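Local coordinates for thioesterase superfamily protein (Shewanella loihica, PDB 2PRX) that probably hydrolyses thioesters, as a hot-dog-fold member of the thioesterase superfamily, at residues 127-132 against 145-150; 37-42 against 117-122; 100-105 against 140-145. All blocks are in the same frame, centred on the assembly; numbering follows the deposited sequence.

Contact 1 of 3, residues 127-132 against 145-150; sequences KVVVEI and HMVAVK
Val130 and Met146 (a selenomethionine) bring their CB atoms to 4.4 Å from each other on the buried face they share with Val128 and Ala148, and CD1 of Ile132 lies 4.1 Å from CB of Met146. Helix 59-78 covers this face: Ile132 packs on Ile66 and His69, Val128 and Ala148 on Ala74. Two hydrogen-bonded pairs hold the backbones, Val128 with Ala148 and Val130 with Met146. The bond from Val130 N to Met146 O, at 2.8 Å, is the straightest of the four (166° at the hydrogen). On the other face CG1 of Val129, anti to the backbone N (chi1 169°), comes 3.3 Å from CE1 of the His145 ring, and its CG2 lies 4.0 Å from CG2 of Val147. Farther out, the Lys127 chain bends at chi3 and chi4 and brings NZ to 3.3 Å from CG1 of Val147, while its CG packs 4.0 Å from CG1 of Val149. The ammonium has a weak, long ion pair with Glu122. Axes 4.7 Å apart at 162° and strands consecutive in sequence define an antiparallel beta hairpin, here part of the sheet that wraps the central helix of a hot-dog fold.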
loop_
_atom_site.group_PDB
_atom_site.type_symbol
_atom_site.label_atom_id
_atom_site.label_comp_id
_atom_site.label_asym_id
_atom_site.label_seq_id
_atom_site.Cartn_x
_atom_site.Cartn_y
_atom_site.Cartn_z
ATOM N N LYS A 127 0.531 2.965 -20.973
ATOM C CA LYS A 127 -0.075 3.553 -19.791
ATOM C C LYS A 127 -1.581 3.312 -19.713
ATOM O O LYS A 127 -2.327 3.744 -20.605
ATOM C CB LYS A 127 0.205 5.061 -19.759
ATOM C CG LYS A 127 -0.244 5.717 -18.461
ATOM C CD LYS A 127 -0.183 7.233 -18.519
ATOM C CE LYS A 127 -1.537 7.855 -18.277
ATOM N NZ LYS A 127 -2.070 7.557 -16.919
ATOM N N VAL A 128 -1.999 2.633 -18.657
ATOM C CA VAL A 128 -3.375 2.377 -18.264
ATOM C C VAL A 128 -3.688 3.126 -16.956
ATOM O O VAL A 128 -2.825 3.181 -16.076
ATOM C CB VAL A 128 -3.688 0.891 -18.038
ATOM C CG1 VAL A 128 -5.175 0.585 -18.206
ATOM C CG2 VAL A 128 -2.869 0.036 -18.993
ATOM N N VAL A 129 -4.888 3.670 -16.906
ATOM C CA VAL A 129 -5.474 4.242 -15.693
ATOM C C VAL A 129 -6.571 3.309 -15.202
ATOM O O VAL A 129 -7.463 2.857 -15.937
ATOM C CB VAL A 129 -5.985 5.671 -15.909
ATOM C CG1 VAL A 129 -6.825 6.132 -14.728
ATOM C CG2 VAL A 129 -4.817 6.638 -16.084
ATOM N N VAL A 130 -6.516 2.946 -13.924
ATOM C CA VAL A 130 -7.415 1.891 -13.480
ATOM C C VAL A 130 -8.090 2.253 -12.159
ATOM O O VAL A 130 -7.398 2.797 -11.298
ATOM C CB VAL A 130 -6.730 0.530 -13.259
ATOM C CG1 VAL A 130 -7.819 -0.535 -13.191
ATOM C CG2 VAL A 130 -5.686 0.181 -14.302
ATOM N N GLU A 131 -9.363 1.919 -12.031
ATOM C CA GLU A 131 -10.051 2.091 -10.746
ATOM C C GLU A 131 -10.397 0.730 -10.158
ATOM O O GLU A 131 -10.986 -0.130 -10.814
ATOM C CB GLU A 131 -11.276 2.966 -10.927
ATOM C CG GLU A 131 -12.264 2.968 -9.780
ATOM C CD GLU A 131 -13.456 3.867 -10.035
ATOM O OE1 GLU A 131 -13.236 5.080 -10.270
ATOM O OE2 GLU A 131 -14.611 3.397 -10.014
ATOM N N ILE A 132 -10.019 0.500 -8.913
ATOM C CA ILE A 132 -10.100 -0.781 -8.242
ATOM C C ILE A 132 -10.935 -0.578 -6.971
ATOM O O ILE A 132 -10.851 0.473 -6.344
ATOM C CB ILE A 132 -8.730 -1.356 -7.854
ATOM C CG1 ILE A 132 -7.735 -1.500 -9.020
ATOM C CG2 ILE A 132 -8.851 -2.680 -7.093
ATOM C CD1 ILE A 132 -6.838 -0.275 -9.150
ATOM N N HIS A 145 -7.161 4.283 -6.969
ATOM C CA HIS A 145 -6.911 4.909 -8.251
ATOM C C HIS A 145 -5.449 4.711 -8.640
ATOM O O HIS A 145 -4.479 5.063 -7.994
ATOM C CB HIS A 145 -7.259 6.406 -8.315
ATOM C CG HIS A 145 -6.835 7.021 -9.626
ATOM N ND1 HIS A 145 -7.622 6.944 -10.753
ATOM C CD2 HIS A 145 -5.728 7.698 -10.013
ATOM C CE1 HIS A 145 -7.032 7.551 -11.758
ATOM N NE2 HIS A 145 -5.869 8.020 -11.340
HETATM N N MSE A 146 -5.249 4.129 -9.806
HETATM C CA MSE A 146 -3.964 3.737 -10.288
HETATM C C MSE A 146 -3.670 4.292 -11.680
HETATM O O MSE A 146 -4.554 4.303 -12.532
HETATM C CB MSE A 146 -3.867 2.195 -10.365
HETATM C CG MSE A 146 -2.687 1.781 -11.223
HETATM SE SE MSE A 146 -2.337 -0.110 -11.126
HETATM C CE MSE A 146 -1.448 0.119 -9.421
ATOM N N VAL A 147 -2.450 4.742 -11.857
ATOM C CA VAL A 147 -1.769 5.097 -13.071
ATOM C C VAL A 147 -0.609 4.106 -13.214
ATOM O O VAL A 147 0.356 4.228 -12.454
ATOM C CB VAL A 147 -1.149 6.501 -13.139
ATOM C CG1 VAL A 147 -0.203 6.524 -14.338
ATOM C CG2 VAL A 147 -2.215 7.577 -13.222
ATOM N N ALA A 148 -0.760 3.167 -14.136
ATOM C CA ALA A 148 0.259 2.193 -14.422
ATOM C C ALA A 148 0.865 2.451 -15.797
ATOM O O ALA A 148 0.221 2.788 -16.793
ATOM C CB ALA A 148 -0.295 0.782 -14.309
ATOM N N VAL A 149 2.177 2.324 -15.840
ATOM C CA VAL A 149 2.979 2.549 -17.021
ATOM C C VAL A 149 3.804 1.317 -17.344
ATOM O O VAL A 149 4.041 0.459 -16.501
ATOM C CB VAL A 149 3.958 3.727 -16.834
ATOM C CG1 VAL A 149 3.192 4.998 -16.513
ATOM C CG2 VAL A 149 4.938 3.287 -15.758
ATOM N N LYS A 150 4.249 1.216 -18.607
ATOM C CA LYS A 150 4.950 -0.011 -18.969
ATOM C C LYS A 150 6.274 -0.087 -18.221
ATOM O O LYS A 150 6.907 0.964 -18.086
ATOM C CB LYS A 150 5.181 -0.106 -20.476
ATOM C CG LYS A 150 5.824 -1.383 -20.977
ATOM C CD LYS A 150 5.831 -1.413 -22.494
ATOM C CE LYS A 150 6.957 -2.248 -23.074
ATOM N NZ LYS A 150 6.640 -2.756 -24.450
#

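Contact 2 of 3, residues 37-42 against 117-122; sequences GEQTIA and VGEIKE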
loop_
_atom_site.group_PDB
_atom_site.type_symbol
_atom_site.label_atom_id
_atom_site.label_comp_id
_atom_site.label_asym_id
_atom_site.label_seq_id
_atom_site.Cartn_x
_atom_site.Cartn_y
_atom_site.Cartn_z
ATOM N N GLY A 37 -15.561 -9.851 -18.103
ATOM C CA GLY A 37 -16.199 -9.038 -19.129
ATOM C C GLY A 37 -15.264 -7.899 -19.528
ATOM O O GLY A 37 -14.216 -8.169 -20.108
ATOM N N GLU A 38 -15.675 -6.678 -19.233
ATOM C CA GLU A 38 -14.967 -5.463 -19.550
ATOM C C GLU A 38 -14.173 -4.975 -18.331
ATOM O O GLU A 38 -13.305 -4.111 -18.471
ATOM C CB GLU A 38 -15.982 -4.397 -19.970
ATOM C CG GLU A 38 -16.756 -4.761 -21.231
ATOM C CD GLU A 38 -18.219 -5.095 -21.005
ATOM O OE1 GLU A 38 -18.933 -4.283 -20.397
ATOM O OE2 GLU A 38 -18.643 -6.190 -21.437
ATOM N N GLN A 39 -14.505 -5.549 -17.189
ATOM C CA GLN A 39 -13.873 -5.354 -15.899
ATOM C C GLN A 39 -12.933 -6.537 -15.689
ATOM O O GLN A 39 -12.931 -7.585 -16.349
ATOM C CB GLN A 39 -14.874 -5.300 -14.749
ATOM C CG GLN A 39 -15.895 -4.195 -14.827
ATOM C CD GLN A 39 -16.976 -4.285 -13.769
ATOM O OE1 GLN A 39 -16.854 -5.037 -12.803
ATOM N NE2 GLN A 39 -18.033 -3.504 -13.944
ATOM N N THR A 40 -12.066 -6.384 -14.713
ATOM C CA THR A 40 -11.239 -7.516 -14.282
ATOM C C THR A 40 -11.701 -7.821 -12.871
ATOM O O THR A 40 -12.485 -7.016 -12.343
ATOM C CB THR A 40 -9.741 -7.224 -14.341
ATOM O OG1 THR A 40 -9.395 -6.260 -13.313
ATOM C CG2 THR A 40 -9.340 -6.591 -15.665
ATOM N N ILE A 41 -11.258 -8.925 -12.299
ATOM C CA ILE A 41 -11.651 -9.316 -10.950
ATOM C C ILE A 41 -10.665 -10.306 -10.344
ATOM O O ILE A 41 -9.962 -11.048 -11.027
ATOM C CB ILE A 41 -13.074 -9.916 -10.938
ATOM C CG1 ILE A 41 -13.614 -10.303 -9.571
ATOM C CG2 ILE A 41 -13.131 -11.102 -11.897
ATOM C CD1 ILE A 41 -15.110 -10.363 -9.442
ATOM N N ALA A 42 -10.596 -10.268 -9.009
ATOM C CA ALA A 42 -9.818 -11.174 -8.197
ATOM C C ALA A 42 -10.463 -11.302 -6.818
ATOM O O ALA A 42 -11.290 -10.483 -6.410
ATOM C CB ALA A 42 -8.357 -10.749 -8.120
ATOM N N VAL A 117 -12.306 -5.849 -7.892
ATOM C CA VAL A 117 -12.809 -5.565 -9.229
ATOM C C VAL A 117 -12.167 -4.301 -9.789
ATOM O O VAL A 117 -12.142 -3.260 -9.141
ATOM C CB VAL A 117 -14.341 -5.393 -9.266
ATOM C CG1 VAL A 117 -14.823 -5.214 -10.700
ATOM C CG2 VAL A 117 -15.061 -6.569 -8.624
ATOM N N GLY A 118 -11.675 -4.358 -11.024
ATOM C CA GLY A 118 -11.046 -3.247 -11.668
ATOM C C GLY A 118 -11.867 -2.652 -12.806
ATOM O O GLY A 118 -12.457 -3.392 -13.611
ATOM N N GLU A 119 -11.894 -1.330 -12.829
ATOM C CA GLU A 119 -12.452 -0.528 -13.912
ATOM C C GLU A 119 -11.331 0.041 -14.766
ATOM O O GLU A 119 -10.411 0.696 -14.294
ATOM C CB GLU A 119 -13.348 0.568 -13.355
ATOM C CG GLU A 119 -14.150 1.415 -14.294
ATOM C CD GLU A 119 -14.401 0.856 -15.676
ATOM O OE1 GLU A 119 -14.428 -0.398 -15.818
ATOM O OE2 GLU A 119 -14.553 1.664 -16.617
ATOM N N ILE A 120 -11.383 -0.229 -16.081
ATOM C CA ILE A 120 -10.402 0.408 -16.931
ATOM C C ILE A 120 -10.830 1.808 -17.347
ATOM O O ILE A 120 -11.779 1.976 -18.103
ATOM C CB ILE A 120 -10.157 -0.401 -18.221
ATOM C CG1 ILE A 120 -9.624 -1.802 -17.981
ATOM C CG2 ILE A 120 -9.266 0.458 -19.094
ATOM C CD1 ILE A 120 -8.377 -1.872 -17.131
ATOM N N LYS A 121 -10.131 2.837 -16.855
ATOM C CA LYS A 121 -10.585 4.186 -17.191
ATOM C C LYS A 121 -9.935 4.756 -18.439
ATOM O O LYS A 121 -10.478 5.722 -18.997
ATOM C CB LYS A 121 -10.331 5.098 -15.991
ATOM C CG LYS A 121 -10.563 4.435 -14.640
ATOM C CD LYS A 121 -11.966 3.866 -14.501
ATOM C CE LYS A 121 -12.979 5.009 -14.365
ATOM N NZ LYS A 121 -14.291 4.584 -13.829
ATOM N N GLU A 122 -8.816 4.202 -18.893
ATOM C CA GLU A 122 -8.160 4.631 -20.127
ATOM C C GLU A 122 -6.909 3.818 -20.446
ATOM O O GLU A 122 -6.124 3.399 -19.591
ATOM C CB GLU A 122 -7.789 6.119 -20.068
ATOM C CG GLU A 122 -6.370 6.380 -20.591
ATOM C CD GLU A 122 -5.595 7.223 -19.588
ATOM O OE1 GLU A 122 -6.199 8.265 -19.261
ATOM O OE2 GLU A 122 -4.493 6.817 -19.190
#
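Gln39 lies across Val117, though the modelled OE1 of Gln39, 2.9 Å from CG1 of Val117, is too close to be taken literally and the exact placing of the amide is doubtful. The side chain leaves the backbone with CG anti to the carbonyl carbon (chi1 -60°) and runs extended from there. Its CB rests 3.3 Å from the carbonyl O of Gly118, and CG approaches OE1 of Glu119 more loosely. An alanine at Gln39 would keep the CB contact but would probably leave CG1 of Val117 without its amide cover. Two residues on, Ile41 meets the other branch of Val117, CD1 lying 3.9 Å from CG2, so the two methyls of Val117 serve different neighbours. Thr40 and Gly118 form the hydrogen-bonded pair of this antiparallel ladder. Thr40 N donates to Gly118 O at 3.2 Å, and Gly118 N returns a bond to Thr40 O at 3.1 Å, from well above that carbonyl's plane (54° out of it). On the helix side OG1 of Thr40 stands 3.8 Å from CA of Gly118, where a modelled CB would clash with the hydroxyl; this is geometric evidence for glycine. That hydroxyl is hydrogen-bonded to OG of Ser73 on helix 59-78, and Thr40 also touches His69. Strand 39-44 thus joins strand 114-122 within the antiparallel sheet, and farther along the latter Lys121 and Glu122 both face Val129 in a classic beta bulge. Chemically, the contact is divided by face: Val117 is flanked by an amide and a hydrocarbon chain on one, whereas a hydroxyl meets a bare backbone on the other, which is consistent with glycine making way for the threonine hydroxyl, whose bond to Ser73 ties the strand to the helix.

Contact 3 of 3, residues 100-105 against 140-145; sequences LNIDYL and LCARGH
Ile102 and Ala142 meet on the buried, helix-facing side, CG2 of Ile102 lying 4.3 Å from CB of Ala142. The same CG2 stands 3.7 Å above one face of the Tyr104 ring, toward its rim, and Ala142 CB approaches that ring obliquely. CG1 of Ile102 packs on CA of Gly144. Ala63 of helix 59-78 closes over Ile102 and Tyr104. Leu100 sends CD1 to 3.4 Å from His145 O, the carbonyl that also takes the Asn101 N-H at 2.9 Å with an almost straight bond (170° at the hydrogen). Hydrogen-bonded pairs (Asn101 with His145, Asp103 with Arg143) alternate with non-hydrogen-bonded ones (Ile102 with Gly144, Tyr104 with Ala142) along the antiparallel ladder of strands 95-104 and 142-150, part of the hot-dog sheet. Strand 95-104 is outermost within this chain, yet residues 100-103 pair antiparallel with a strand of the second subunit, so the sheet continues through the dimer. The opposite face is looser: the Asn101 and His145 side chains lie side by side, their planes 17° apart, and Arg143 turns its guanidinium away from strand 95-104, toward a weak, long ion pair with Glu131. Past the regular ladder, Leu105 N still bonds to Cys141 O at 2.8 Å, from above the carbonyl plane. There the placing of the exposed tips is doubtful, CD1 of Leu105 and CD2 of Leu140 being modelled 3.3 Å apart, too short for two methyls.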
loop_
_atom_site.group_PDB
_atom_site.type_symbol
_atom_site.label_atom_id
_atom_site.label_comp_id
_atom_site.label_asym_id
_atom_site.label_seq_id
_atom_site.Cartn_x
_atom_site.Cartn_y
_atom_site.Cartn_z
ATOM N N LEU A 100 -0.504 5.358 -7.083
ATOM C CA LEU A 100 -1.603 4.602 -6.512
ATOM C C LEU A 100 -2.128 5.422 -5.319
ATOM O O LEU A 100 -1.359 5.608 -4.370
ATOM C CB LEU A 100 -1.260 3.205 -6.043
ATOM C CG LEU A 100 -2.389 2.287 -5.568
ATOM C CD1 LEU A 100 -3.489 2.113 -6.611
ATOM C CD2 LEU A 100 -1.820 0.920 -5.202
ATOM N N ASN A 101 -3.343 5.890 -5.431
ATOM C CA ASN A 101 -4.124 6.643 -4.480
ATOM C C ASN A 101 -5.261 5.785 -3.966
ATOM O O ASN A 101 -6.043 5.143 -4.668
ATOM C CB ASN A 101 -4.600 7.955 -5.100
ATOM C CG ASN A 101 -3.388 8.647 -5.713
ATOM O OD1 ASN A 101 -2.320 8.618 -5.102
ATOM N ND2 ASN A 101 -3.568 9.234 -6.884
ATOM N N ILE A 102 -5.331 5.713 -2.641
ATOM C CA ILE A 102 -6.274 4.821 -2.006
ATOM C C ILE A 102 -6.966 5.493 -0.813
ATOM O O ILE A 102 -6.270 5.986 0.071
ATOM C CB ILE A 102 -5.603 3.521 -1.532
ATOM C CG1 ILE A 102 -4.781 2.815 -2.609
ATOM C CG2 ILE A 102 -6.625 2.565 -0.939
ATOM C CD1 ILE A 102 -3.966 1.638 -2.130
ATOM N N ASP A 103 -8.273 5.512 -0.800
ATOM C CA ASP A 103 -9.269 5.897 0.151
ATOM C C ASP A 103 -9.814 4.653 0.850
ATOM O O ASP A 103 -10.369 3.747 0.222
ATOM C CB ASP A 103 -10.425 6.646 -0.525
ATOM C CG ASP A 103 -9.869 7.730 -1.439
ATOM O OD1 ASP A 103 -9.379 8.732 -0.871
ATOM O OD2 ASP A 103 -9.905 7.552 -2.679
ATOM N N TYR A 104 -9.654 4.647 2.157
ATOM C CA TYR A 104 -10.104 3.585 3.037
ATOM C C TYR A 104 -11.497 3.890 3.555
ATOM O O TYR A 104 -11.732 4.661 4.469
ATOM C CB TYR A 104 -9.061 3.429 4.144
ATOM C CG TYR A 104 -7.778 2.836 3.606
ATOM C CD1 TYR A 104 -7.613 1.455 3.530
ATOM C CD2 TYR A 104 -6.755 3.637 3.154
ATOM C CE1 TYR A 104 -6.441 0.916 3.030
ATOM C CE2 TYR A 104 -5.581 3.115 2.658
ATOM C CZ TYR A 104 -5.426 1.741 2.594
ATOM O OH TYR A 104 -4.252 1.221 2.100
ATOM N N LEU A 105 -12.501 3.272 2.945
ATOM C CA LEU A 105 -13.889 3.648 3.149
ATOM C C LEU A 105 -14.495 2.990 4.375
ATOM O O LEU A 105 -15.458 3.507 4.950
ATOM C CB LEU A 105 -14.684 3.312 1.862
ATOM C CG LEU A 105 -14.164 4.005 0.607
ATOM C CD1 LEU A 105 -14.949 3.615 -0.643
ATOM C CD2 LEU A 105 -14.197 5.519 0.775
ATOM N N LEU A 140 -18.080 -2.328 0.174
ATOM C CA LEU A 140 -16.880 -1.643 -0.284
ATOM C C LEU A 140 -16.011 -1.231 0.900
ATOM O O LEU A 140 -16.490 -0.561 1.818
ATOM C CB LEU A 140 -17.258 -0.398 -1.073
ATOM C CG LEU A 140 -16.190 0.397 -1.796
ATOM C CD1 LEU A 140 -15.469 -0.465 -2.823
ATOM C CD2 LEU A 140 -16.828 1.619 -2.455
ATOM N N CYS A 141 -14.752 -1.675 0.905
ATOM C CA CYS A 141 -13.874 -1.267 2.005
ATOM C C CYS A 141 -12.841 -0.266 1.547
ATOM O O CYS A 141 -12.354 0.588 2.297
ATOM C CB CYS A 141 -13.222 -2.527 2.593
ATOM S SG CYS A 141 -14.344 -3.699 3.371
ATOM N N ALA A 142 -12.439 -0.289 0.274
ATOM C CA ALA A 142 -11.455 0.693 -0.168
ATOM C C ALA A 142 -11.493 0.867 -1.681
ATOM O O ALA A 142 -11.592 -0.103 -2.444
ATOM C CB ALA A 142 -10.077 0.266 0.317
ATOM N N ARG A 143 -11.439 2.100 -2.120
ATOM C CA ARG A 143 -11.361 2.563 -3.490
ATOM C C ARG A 143 -9.915 2.950 -3.803
ATOM O O ARG A 143 -9.409 3.832 -3.113
ATOM C CB ARG A 143 -12.299 3.742 -3.642
ATOM C CG ARG A 143 -12.952 4.074 -4.949
ATOM C CD ARG A 143 -13.678 2.940 -5.620
ATOM N NE ARG A 143 -14.844 3.508 -6.317
ATOM C CZ ARG A 143 -15.916 2.806 -6.647
ATOM N NH1 ARG A 143 -16.017 1.509 -6.373
ATOM N NH2 ARG A 143 -16.924 3.401 -7.277
ATOM N N GLY A 144 -9.269 2.365 -4.792
ATOM C CA GLY A 144 -7.951 2.741 -5.266
ATOM C C GLY A 144 -7.992 3.306 -6.684
ATOM O O GLY A 144 -8.796 2.862 -7.508
ATOM N N HIS A 145 -7.161 4.283 -6.969
ATOM C CA HIS A 145 -6.911 4.909 -8.251
ATOM C C HIS A 145 -5.449 4.711 -8.640
ATOM O O HIS A 145 -4.479 5.063 -7.994
ATOM C CB HIS A 145 -7.259 6.406 -8.315
ATOM C CG HIS A 145 -6.835 7.021 -9.626
ATOM N ND1 HIS A 145 -7.622 6.944 -10.753
ATOM C CD2 HIS A 145 -5.728 7.698 -10.013
ATOM C CE1 HIS A 145 -7.032 7.551 -11.758
ATOM N NE2 HIS A 145 -5.869 8.020 -11.340
#

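In the fold
All three contacts belong to one antiparallel sheet, in which strands 39-44, 114-122, 127-135, 142-150 and 95-104 lie side by side in that order. Contact 1 occupies the middle, its centre about 11 Å from that of contact 2 and about 14 Å from that of contact 3. It shares strand 142-150 and His145 with contact 3, and meets contact 2 where strands 114-122 and 127-135 run as neighbours. Contacts 2 and 3 do not touch, their nearest atoms being about 5 Å apart. Along the chain, contact 2 closes before contact 1 opens, whereas contact 3 alternates with both. Helix 59-78 packs against all three, and contact 3 carries the sheet into the second subunit.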